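Long-range contacts in uncharacterized protein (Escherichia coli O157:H7, PDB 4ZV9), which is of unknown function but belongs to the dienelactone hydrolase family of alpha/beta-hydrolases and is probably a hydrolase: residues E11-I17 against R29-P35; Y19-H25 against N105-A110; R52-P56 against Y84-D88. One frame throughout, in Å; residues are numbered along the deposited sequence.

Interaction 1: residues E11-I17 against R29-P35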
loop_
_atom_site.group_PDB
_atom_site.type_symbol
_atom_site.label_atom_id
_atom_site.label_comp_id
_atom_site.label_asym_id
_atom_site.label_seq_id
_atom_site.Cartn_x
_atom_site.Cartn_y
_atom_site.Cartn_z
ATOM N N GLU A 11 -16.196 11.203 -10.061
ATOM C CA GLU A 11 -15.747 11.693 -8.759
ATOM C C GLU A 11 -14.245 11.555 -8.560
ATOM O O GLU A 11 -13.716 11.987 -7.537
ATOM C CB GLU A 11 -16.504 10.997 -7.632
ATOM C CG GLU A 11 -17.982 11.359 -7.632
ATOM C CD GLU A 11 -18.732 10.788 -6.461
ATOM O OE1 GLU A 11 -18.186 9.903 -5.762
ATOM O OE2 GLU A 11 -19.889 11.224 -6.245
ATOM N N ILE A 12 -13.547 10.987 -9.532
ATOM C CA ILE A 12 -12.092 10.860 -9.428
ATOM C C ILE A 12 -11.412 11.370 -10.686
ATOM O O ILE A 12 -12.050 11.498 -11.736
ATOM C CB ILE A 12 -11.644 9.422 -9.086
ATOM C CG1 ILE A 12 -12.036 8.397 -10.164
ATOM C CG2 ILE A 12 -12.238 8.988 -7.757
ATOM C CD1 ILE A 12 -11.007 8.172 -11.242
ATOM N N PHE A 13 -10.145 11.756 -10.543
ATOM C CA PHE A 13 -9.348 12.193 -11.657
ATOM C C PHE A 13 -8.050 11.394 -11.625
ATOM O O PHE A 13 -7.240 11.559 -10.709
ATOM C CB PHE A 13 -9.057 13.692 -11.616
ATOM C CG PHE A 13 -8.111 14.132 -12.692
ATOM C CD1 PHE A 13 -8.527 14.174 -14.014
ATOM C CD2 PHE A 13 -6.791 14.427 -12.407
ATOM C CE1 PHE A 13 -7.655 14.566 -15.020
ATOM C CE2 PHE A 13 -5.906 14.805 -13.420
ATOM C CZ PHE A 13 -6.342 14.874 -14.724
ATOM N N ALA A 14 -7.833 10.572 -12.653
ATOM C CA ALA A 14 -6.667 9.693 -12.728
ATOM C C ALA A 14 -5.729 10.018 -13.888
ATOM O O ALA A 14 -6.187 10.338 -14.978
ATOM C CB ALA A 14 -7.129 8.248 -12.874
ATOM N N GLU A 15 -4.427 9.958 -13.632
ATOM C CA GLU A 15 -3.431 10.188 -14.669
ATOM C C GLU A 15 -2.141 9.497 -14.303
ATOM O O GLU A 15 -1.862 9.305 -13.119
ATOM C CB GLU A 15 -3.169 11.690 -14.917
ATOM C CG GLU A 15 -2.511 12.413 -13.752
ATOM C CD GLU A 15 -2.312 13.904 -13.984
ATOM O OE1 GLU A 15 -2.315 14.350 -15.154
ATOM O OE2 GLU A 15 -2.144 14.620 -12.973
ATOM N N TYR A 16 -1.360 9.122 -15.316
ATOM C CA TYR A 16 -0.022 8.574 -15.070
ATOM C C TYR A 16 0.919 9.742 -14.970
ATOM O O TYR A 16 0.768 10.743 -15.683
ATOM C CB TYR A 16 0.414 7.613 -16.179
ATOM C CG TYR A 16 -0.416 6.361 -16.205
ATOM C CD1 TYR A 16 -0.190 5.333 -15.291
ATOM C CD2 TYR A 16 -1.436 6.202 -17.134
ATOM C CE1 TYR A 16 -0.960 4.184 -15.305
ATOM C CE2 TYR A 16 -2.209 5.062 -17.157
ATOM C CZ TYR A 16 -1.991 4.068 -16.210
ATOM O OH TYR A 16 -2.776 2.958 -16.239
ATOM N N ILE A 17 1.873 9.643 -14.057
ATOM C CA ILE A 17 2.862 10.677 -13.861
ATOM C C ILE A 17 4.211 10.012 -13.732
ATOM O O ILE A 17 4.305 8.781 -13.705
ATOM C CB ILE A 17 2.621 11.482 -12.562
ATOM C CG1 ILE A 17 2.775 10.593 -11.315
ATOM C CG2 ILE A 17 1.257 12.154 -12.585
ATOM C CD1 ILE A 17 2.940 11.392 -10.034
ATOM N N ARG A 29 7.446 5.878 -13.097
ATOM C CA ARG A 29 6.060 6.072 -13.504
ATOM C C ARG A 29 5.128 5.619 -12.389
ATOM O O ARG A 29 5.385 4.604 -11.733
ATOM C CB ARG A 29 5.815 5.238 -14.751
ATOM C CG ARG A 29 4.372 5.067 -15.203
ATOM C CD ARG A 29 4.356 4.260 -16.495
ATOM N NE ARG A 29 3.036 3.763 -16.885
ATOM C CZ ARG A 29 2.211 4.373 -17.740
ATOM N NH1 ARG A 29 2.522 5.539 -18.282
ATOM N NH2 ARG A 29 1.049 3.812 -18.040
ATOM N N GLY A 30 4.047 6.360 -12.186
ATOM C CA GLY A 30 3.041 6.019 -11.200
ATOM C C GLY A 30 1.645 6.443 -11.642
ATOM O O GLY A 30 1.497 7.346 -12.466
ATOM N N TYR A 31 0.638 5.758 -11.114
ATOM C CA TYR A 31 -0.760 6.063 -11.359
ATOM C C TYR A 31 -1.247 6.944 -10.211
ATOM O O TYR A 31 -1.297 6.503 -9.044
ATOM C CB TYR A 31 -1.538 4.755 -11.425
ATOM C CG TYR A 31 -3.007 4.848 -11.801
ATOM C CD1 TYR A 31 -3.409 5.346 -13.035
ATOM C CD2 TYR A 31 -3.986 4.337 -10.952
ATOM C CE1 TYR A 31 -4.750 5.350 -13.396
ATOM C CE2 TYR A 31 -5.324 4.337 -11.312
ATOM C CZ TYR A 31 -5.706 4.862 -12.506
ATOM O OH TYR A 31 -7.048 4.862 -12.840
ATOM N N LEU A 32 -1.530 8.205 -10.511
ATOM C CA LEU A 32 -1.958 9.172 -9.515
ATOM C C LEU A 32 -3.467 9.409 -9.645
ATOM O O LEU A 32 -3.926 9.786 -10.725
ATOM C CB LEU A 32 -1.227 10.499 -9.747
ATOM C CG LEU A 32 -1.518 11.664 -8.782
ATOM C CD1 LEU A 32 -0.904 11.389 -7.428
ATOM C CD2 LEU A 32 -0.934 12.960 -9.338
ATOM N N VAL A 33 -4.224 9.222 -8.557
ATOM C CA VAL A 33 -5.661 9.452 -8.590
ATOM C C VAL A 33 -6.066 10.430 -7.491
ATOM O O VAL A 33 -5.715 10.227 -6.330
ATOM C CB VAL A 33 -6.480 8.158 -8.407
ATOM C CG1 VAL A 33 -7.926 8.404 -8.827
ATOM C CG2 VAL A 33 -5.903 7.023 -9.238
ATOM N N LYS A 34 -6.822 11.468 -7.854
ATOM C CA LYS A 34 -7.279 12.495 -6.911
ATOM C C LYS A 34 -8.796 12.558 -6.879
ATOM O O LYS A 34 -9.449 12.208 -7.869
ATOM C CB LYS A 34 -6.849 13.880 -7.387
ATOM C CG LYS A 34 -5.378 14.079 -7.612
ATOM C CD LYS A 34 -5.120 15.397 -8.330
ATOM C CE LYS A 34 -3.628 15.586 -8.526
ATOM N NZ LYS A 34 -3.297 16.740 -9.399
ATOM N N PRO A 35 -9.370 13.042 -5.764
ATOM C CA PRO A 35 -10.793 13.343 -5.764
ATOM C C PRO A 35 -11.015 14.443 -6.811
ATOM O O PRO A 35 -10.213 15.377 -6.887
ATOM C CB PRO A 35 -11.054 13.886 -4.341
ATOM C CG PRO A 35 -9.947 13.341 -3.511
ATOM C CD PRO A 35 -8.759 13.215 -4.435
HETATM O O HOH W 1 -4.682 12.521 -10.727
#

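Interaction 2: residues Y19-H25 against N105-A110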
loop_
_atom_site.group_PDB
_atom_site.type_symbol
_atom_site.label_atom_id
_atom_site.label_comp_id
_atom_site.label_asym_id
_atom_site.label_seq_id
_atom_site.Cartn_x
_atom_site.Cartn_y
_atom_site.Cartn_z
ATOM N N TYR A 19 7.864 10.496 -11.250
ATOM C CA TYR A 19 8.419 11.208 -10.100
ATOM C C TYR A 19 9.856 10.729 -9.891
ATOM O O TYR A 19 10.211 9.640 -10.345
ATOM C CB TYR A 19 7.550 10.967 -8.856
ATOM C CG TYR A 19 7.569 9.540 -8.365
ATOM C CD1 TYR A 19 6.666 8.597 -8.848
ATOM C CD2 TYR A 19 8.512 9.123 -7.432
ATOM C CE1 TYR A 19 6.694 7.285 -8.395
ATOM C CE2 TYR A 19 8.542 7.813 -6.982
ATOM C CZ TYR A 19 7.632 6.903 -7.464
ATOM O OH TYR A 19 7.687 5.603 -7.038
ATOM N N PRO A 20 10.687 11.529 -9.218
ATOM C CA PRO A 20 12.073 11.120 -9.049
ATOM C C PRO A 20 12.326 10.124 -7.923
ATOM O O PRO A 20 11.750 10.235 -6.831
ATOM C CB PRO A 20 12.795 12.447 -8.783
ATOM C CG PRO A 20 11.769 13.297 -8.122
ATOM C CD PRO A 20 10.435 12.880 -8.682
ATOM N N SER A 21 13.209 9.170 -8.196
ATOM C CA SER A 21 13.650 8.182 -7.213
ATOM C C SER A 21 15.160 8.065 -7.390
ATOM O O SER A 21 15.644 7.116 -8.018
ATOM C CB SER A 21 12.954 6.843 -7.444
ATOM O OG SER A 21 13.372 5.877 -6.492
ATOM N N PRO A 22 15.914 9.031 -6.835
ATOM C CA PRO A 22 17.377 9.070 -7.021
ATOM C C PRO A 22 18.138 7.854 -6.508
ATOM O O PRO A 22 19.224 7.565 -7.006
ATOM C CB PRO A 22 17.808 10.352 -6.287
ATOM C CG PRO A 22 16.687 10.698 -5.373
ATOM C CD PRO A 22 15.439 10.101 -5.941
ATOM N N ASN A 23 17.588 7.146 -5.524
ATOM C CA ASN A 23 18.233 5.948 -4.977
ATOM C C ASN A 23 17.544 4.675 -5.449
ATOM O O ASN A 23 17.839 3.590 -4.975
ATOM C CB ASN A 23 18.203 6.018 -3.460
ATOM C CG ASN A 23 18.861 7.273 -2.943
ATOM O OD1 ASN A 23 18.243 8.048 -2.228
ATOM N ND2 ASN A 23 20.095 7.510 -3.345
ATOM N N GLY A 24 16.639 4.822 -6.408
ATOM C CA GLY A 24 15.929 3.699 -6.982
ATOM C C GLY A 24 16.163 3.677 -8.477
ATOM O O GLY A 24 17.310 3.653 -8.924
ATOM N N HIS A 25 15.091 3.751 -9.256
ATOM C CA HIS A 25 15.224 3.652 -10.711
ATOM C C HIS A 25 15.152 4.985 -11.458
ATOM O O HIS A 25 14.844 5.007 -12.641
ATOM C CB HIS A 25 14.198 2.650 -11.241
ATOM C CG HIS A 25 14.444 1.253 -10.760
ATOM N ND1 HIS A 25 13.743 0.690 -9.713
ATOM C CD2 HIS A 25 15.351 0.324 -11.149
ATOM C CE1 HIS A 25 14.192 -0.535 -9.494
ATOM N NE2 HIS A 25 15.159 -0.787 -10.362
ATOM N N ASN A 105 13.139 1.392 -2.642
ATOM C CA ASN A 105 13.418 2.832 -2.661
ATOM C C ASN A 105 12.452 3.645 -3.518
ATOM O O ASN A 105 12.178 4.803 -3.204
ATOM C CB ASN A 105 14.873 3.115 -3.039
ATOM C CG ASN A 105 15.843 2.798 -1.894
ATOM O OD1 ASN A 105 15.431 2.600 -0.755
ATOM N ND2 ASN A 105 17.122 2.739 -2.202
ATOM N N ASP A 106 11.964 3.053 -4.604
ATOM C CA ASP A 106 10.993 3.716 -5.451
ATOM C C ASP A 106 9.747 4.019 -4.653
ATOM O O ASP A 106 9.139 5.072 -4.834
ATOM C CB ASP A 106 10.622 2.856 -6.679
ATOM C CG ASP A 106 11.732 2.787 -7.723
ATOM O OD1 ASP A 106 12.689 3.593 -7.687
ATOM O OD2 ASP A 106 11.651 1.878 -8.587
ATOM N N PHE A 107 9.320 3.088 -3.807
ATOM C CA PHE A 107 8.123 3.309 -2.993
ATOM C C PHE A 107 8.372 4.323 -1.884
ATOM O O PHE A 107 7.507 5.144 -1.585
ATOM C CB PHE A 107 7.550 1.985 -2.468
ATOM C CG PHE A 107 7.071 1.077 -3.563
ATOM C CD1 PHE A 107 5.904 1.359 -4.233
ATOM C CD2 PHE A 107 7.813 -0.028 -3.951
ATOM C CE1 PHE A 107 5.480 0.567 -5.274
ATOM C CE2 PHE A 107 7.397 -0.823 -4.994
ATOM C CZ PHE A 107 6.225 -0.533 -5.656
ATOM N N PHE A 108 9.570 4.293 -1.308
ATOM C CA PHE A 108 9.973 5.288 -0.313
ATOM C C PHE A 108 9.995 6.676 -0.962
ATOM O O PHE A 108 9.499 7.642 -0.386
ATOM C CB PHE A 108 11.346 4.930 0.271
ATOM C CG PHE A 108 11.332 3.782 1.263
ATOM C CD1 PHE A 108 10.198 3.005 1.475
ATOM C CD2 PHE A 108 12.503 3.412 1.905
ATOM C CE1 PHE A 108 10.214 1.932 2.369
ATOM C CE2 PHE A 108 12.526 2.348 2.809
ATOM C CZ PHE A 108 11.380 1.600 3.028
ATOM N N ALA A 109 10.517 6.760 -2.186
ATOM C CA ALA A 109 10.568 8.023 -2.920
ATOM C C ALA A 109 9.149 8.549 -3.227
ATOM O O ALA A 109 8.924 9.749 -3.272
ATOM C CB ALA A 109 11.351 7.858 -4.208
ATOM N N ALA A 110 8.199 7.643 -3.433
ATOM C CA ALA A 110 6.811 8.036 -3.667
ATOM C C ALA A 110 6.223 8.696 -2.401
ATOM O O ALA A 110 5.479 9.683 -2.498
ATOM C CB ALA A 110 5.974 6.841 -4.058
HETATM O O HOH W 2 10.480 11.406 -4.736
#

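Interaction 3: residues R52-P56 against Y84-D88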
loop_
_atom_site.group_PDB
_atom_site.type_symbol
_atom_site.label_atom_id
_atom_site.label_comp_id
_atom_site.label_asym_id
_atom_site.label_seq_id
_atom_site.Cartn_x
_atom_site.Cartn_y
_atom_site.Cartn_z
ATOM N N ARG A 52 3.726 -8.635 -8.696
ATOM C CA ARG A 52 3.622 -8.696 -10.143
ATOM C C ARG A 52 3.345 -7.350 -10.813
ATOM O O ARG A 52 2.707 -7.300 -11.861
ATOM C CB ARG A 52 2.570 -9.734 -10.526
ATOM C CG ARG A 52 1.237 -9.599 -9.802
ATOM C CD ARG A 52 0.764 -10.975 -9.456
ATOM N NE ARG A 52 -0.635 -11.076 -9.042
ATOM C CZ ARG A 52 -1.059 -11.325 -7.815
ATOM N NH1 ARG A 52 -0.185 -11.452 -6.817
ATOM N NH2 ARG A 52 -2.365 -11.439 -7.587
ATOM N N GLY A 53 3.841 -6.275 -10.204
ATOM C CA GLY A 53 3.731 -4.935 -10.766
ATOM C C GLY A 53 2.365 -4.276 -10.642
ATOM O O GLY A 53 1.470 -4.766 -9.947
ATOM N N LEU A 54 2.215 -3.170 -11.357
ATOM C CA LEU A 54 1.043 -2.337 -11.282
ATOM C C LEU A 54 -0.032 -2.848 -12.224
ATOM O O LEU A 54 -0.086 -2.435 -13.381
ATOM C CB LEU A 54 1.432 -0.898 -11.630
ATOM C CG LEU A 54 0.305 0.140 -11.521
ATOM C CD1 LEU A 54 -0.272 0.180 -10.125
ATOM C CD2 LEU A 54 0.830 1.510 -11.921
ATOM N N ASN A 55 -0.845 -3.779 -11.740
ATOM C CA ASN A 55 -1.857 -4.417 -12.565
ATOM C C ASN A 55 -3.220 -3.733 -12.368
ATOM O O ASN A 55 -3.338 -2.840 -11.535
ATOM C CB ASN A 55 -1.872 -5.951 -12.336
ATOM C CG ASN A 55 -2.386 -6.370 -10.960
ATOM O OD1 ASN A 55 -2.806 -5.564 -10.143
ATOM N ND2 ASN A 55 -2.334 -7.674 -10.708
ATOM N N PRO A 56 -4.238 -4.119 -13.143
ATOM C CA PRO A 56 -5.518 -3.409 -13.004
ATOM C C PRO A 56 -6.175 -3.424 -11.610
ATOM O O PRO A 56 -6.910 -2.488 -11.284
ATOM C CB PRO A 56 -6.401 -4.080 -14.051
ATOM C CG PRO A 56 -5.428 -4.511 -15.109
ATOM C CD PRO A 56 -4.222 -4.991 -14.328
ATOM N N TYR A 84 4.062 -3.148 -16.364
ATOM C CA TYR A 84 3.218 -4.313 -16.299
ATOM C C TYR A 84 3.077 -4.909 -17.726
ATOM O O TYR A 84 2.613 -4.236 -18.654
ATOM C CB TYR A 84 1.844 -3.990 -15.709
ATOM C CG TYR A 84 0.963 -5.202 -15.566
ATOM C CD1 TYR A 84 1.249 -6.160 -14.605
ATOM C CD2 TYR A 84 -0.160 -5.392 -16.387
ATOM C CE1 TYR A 84 0.490 -7.300 -14.487
ATOM C CE2 TYR A 84 -0.952 -6.513 -16.253
ATOM C CZ TYR A 84 -0.610 -7.473 -15.301
ATOM O OH TYR A 84 -1.384 -8.594 -15.140
ATOM N N PRO A 85 3.477 -6.186 -17.910
ATOM C CA PRO A 85 3.468 -6.788 -19.247
ATOM C C PRO A 85 2.127 -7.303 -19.766
ATOM O O PRO A 85 2.074 -7.819 -20.875
ATOM C CB PRO A 85 4.448 -7.954 -19.100
ATOM C CG PRO A 85 4.263 -8.383 -17.676
ATOM C CD PRO A 85 4.002 -7.127 -16.901
ATOM N N GLY A 86 1.066 -7.183 -18.984
ATOM C CA GLY A 86 -0.268 -7.576 -19.414
ATOM C C GLY A 86 -0.828 -8.811 -18.744
ATOM O O GLY A 86 -2.041 -9.082 -18.846
ATOM N N ASN A 87 0.053 -9.597 -18.126
ATOM C CA ASN A 87 -0.367 -10.777 -17.377
ATOM C C ASN A 87 0.467 -10.945 -16.112
ATOM O O ASN A 87 1.650 -10.596 -16.079
ATOM C CB ASN A 87 -0.320 -12.052 -18.218
ATOM C CG ASN A 87 1.074 -12.397 -18.660
ATOM O OD1 ASN A 87 1.754 -13.179 -18.000
ATOM N ND2 ASN A 87 1.512 -11.833 -19.799
ATOM N N ASP A 88 -0.163 -11.526 -15.099
ATOM C CA ASP A 88 0.462 -11.680 -13.801
ATOM C C ASP A 88 1.665 -12.629 -13.770
ATOM O O ASP A 88 2.608 -12.380 -13.026
ATOM C CB ASP A 88 -0.588 -12.092 -12.765
ATOM C CG ASP A 88 -1.442 -10.918 -12.287
ATOM O OD1 ASP A 88 -1.325 -9.785 -12.814
ATOM O OD2 ASP A 88 -2.260 -11.149 -11.377
HETATM O O HOH W 3 -4.114 -10.072 -9.622
#

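Interaction 1: residues E11-I17 against R29-P35
Tyr16 and Arg29 stack on each other across these two antiparallel strands. The guanidinium of Arg29 lies flat on the Tyr16 ring, planes 14° apart, in a stacked cation-pi contact. NH2 of Arg29 sits over the ring centre, and CZ of Arg29 is 3.8 Å from the Tyr16 centroid. The extended arginine chain carries the group from the strand to this face. The opposite face of the Tyr16 ring meets Tyr31, whose CD1 is 3.5 Å from Tyr16 CE1 near the rim. These two rings are oblique, with planes at 44°. Tyr31 OH continues along the same sheet face and touches Ala14 CB at 3.4 Å. On the other face Ile17 CG2 packs on Leu32 CD2 at 4.0 Å.

Beneath the side chains runs a regular ladder. Phe13 with Lys34, Glu15 with Leu32 and Ile17 with Gly30 are hydrogen-bonded pairs, with two backbone bonds each. Water 1 also donates to Phe13 O and Leu32 O. Further out, Tyr16 OH bonds Glu59 and Tyr31 OH bonds Arg63, both on helix 56-67. Lys34 NZ bonds Gln119 and Tyr117.

The arrangement is a beta hairpin, with strand 12-21 at the sheet edge. Its ladder ties that edge strand to the sheet, while the positive charge of Arg29, laid over the ring face, is probably stabilised by the pi electrons of Tyr16.

Interaction 2: residues Y19-H25 against N105-A110
The rings of Tyr19 and His25 both meet Asp106 at their edges, not on their faces. Tyr19 has Asp106 O near its ring plane, with Ala109 CB also at the edge. Its hydroxyl donates to Asp106 O at 2.7 Å. The approach is from above the carbonyl plane, 52° out of it. Ala110 N, the helix's own donor, reaches the same oxygen from the opposite face. Tyr19 CG sits between the backbone N and the carbonyl carbon (chi1 67°), and the ring reaches in to the helix, where CZ lies 3.8 Å from Ala110 CB.

His25 points ND1 at Asp106 OD2 over 2.7 Å, with the oxygen in the ring plane and the bond nearly straight at 170°. Ring and carboxylate planes are steeply turned against each other. The other carboxylate oxygen, OD1 of Asp106, takes two donors. Ser21 OG comes to its anti lone pair at 2.7 Å, and His25 N to its syn lone pair at 2.9 Å.

Ser21 to Gly24 form a type I beta turn, and Asn105 ND2 closes on Asn23 O at 3.0 Å. Water 2 bridges Pro20 O and Ala109 O. Strand 28-35 adds Val28 beside Asp106.

The contact pins the turn between the first two strands onto helix 100-116. Three donors grip the buried carboxylate. This would favour its charged form, and a hydrogen on ND1 of His25 is implied by the bond given to OD2.

Interaction 3: residues R52-P56 against Y84-D88
Tyr84 and Asn55 form the close-packed half of this contact. Asn55 CB lies over one face of the Tyr84 ring, 3.7 Å from its centroid, as a CH-pi contact offset toward the rim. At the ring edge, in plane, is Arg52 O, 3.3 Å from Tyr84 CD1. This carbonyl is buried and has no hydrogen-bond partner in the model, so the polarised ring C-H is its nearest neighbour across the contact. Leu54 O touches Tyr84 CB at 3.4 Å. Leu54 is the centre of an inverse gamma turn, which bends the chain around the ring. Tyr84 CG is placed opposite the backbone N (chi1 -177°), and the ring extends from its loop into this bend.

Asp88 holds the polar half. Its OD1 accepts from Asn55 ND2 at 3.1 Å, in the amide plane and nearly straight, and from Tyr84 OH at 2.6 Å. The two donors arrive from opposite faces of the carboxylate plane. OD2 of Asp88 makes a salt bridge with Arg52 NE at 2.8 Å. That donor stands well above the carboxylate plane, 74° out of it.

The packing is looser toward the surface. Exposed Pro56 reaches the ring only through CD, 4.1 Å from Tyr84 CE2. Water 3 joins Arg52 NH2 to Asp88 OD2 and has a weak bond from Asn55 ND2. Arg52 NH2 also pairs with Glu50.

The contact ties together the loops that lead into helices 56-67 and 88-97, and Asn55 is the N-cap of the first. With three protein donors around it, the Asp88 carboxylate is probably charged, and Arg52 is shared between two acids.

In the fold
Interactions 1 and 2 both use strand 12-21. The first pairs it with strand 28-35, and the second fastens its end and the following turn to helix 100-116. Their centres are about 18 Å apart. Interaction 3 lies in the loops beyond, its centre about 17 Å from that of interaction 1. Interactions 1 and 3 touch where Tyr31 CB meets Leu54 CD2 at 4.0 Å. Interactions 2 and 3 do not touch, their nearest atoms being about 7 Å apart. In this family the nucleophile is a cysteine, probably Cys130 here, which is chemically modified in the crystal. Phe107, on the helix of interaction 2, packs against neighbouring Tyr131 and His49.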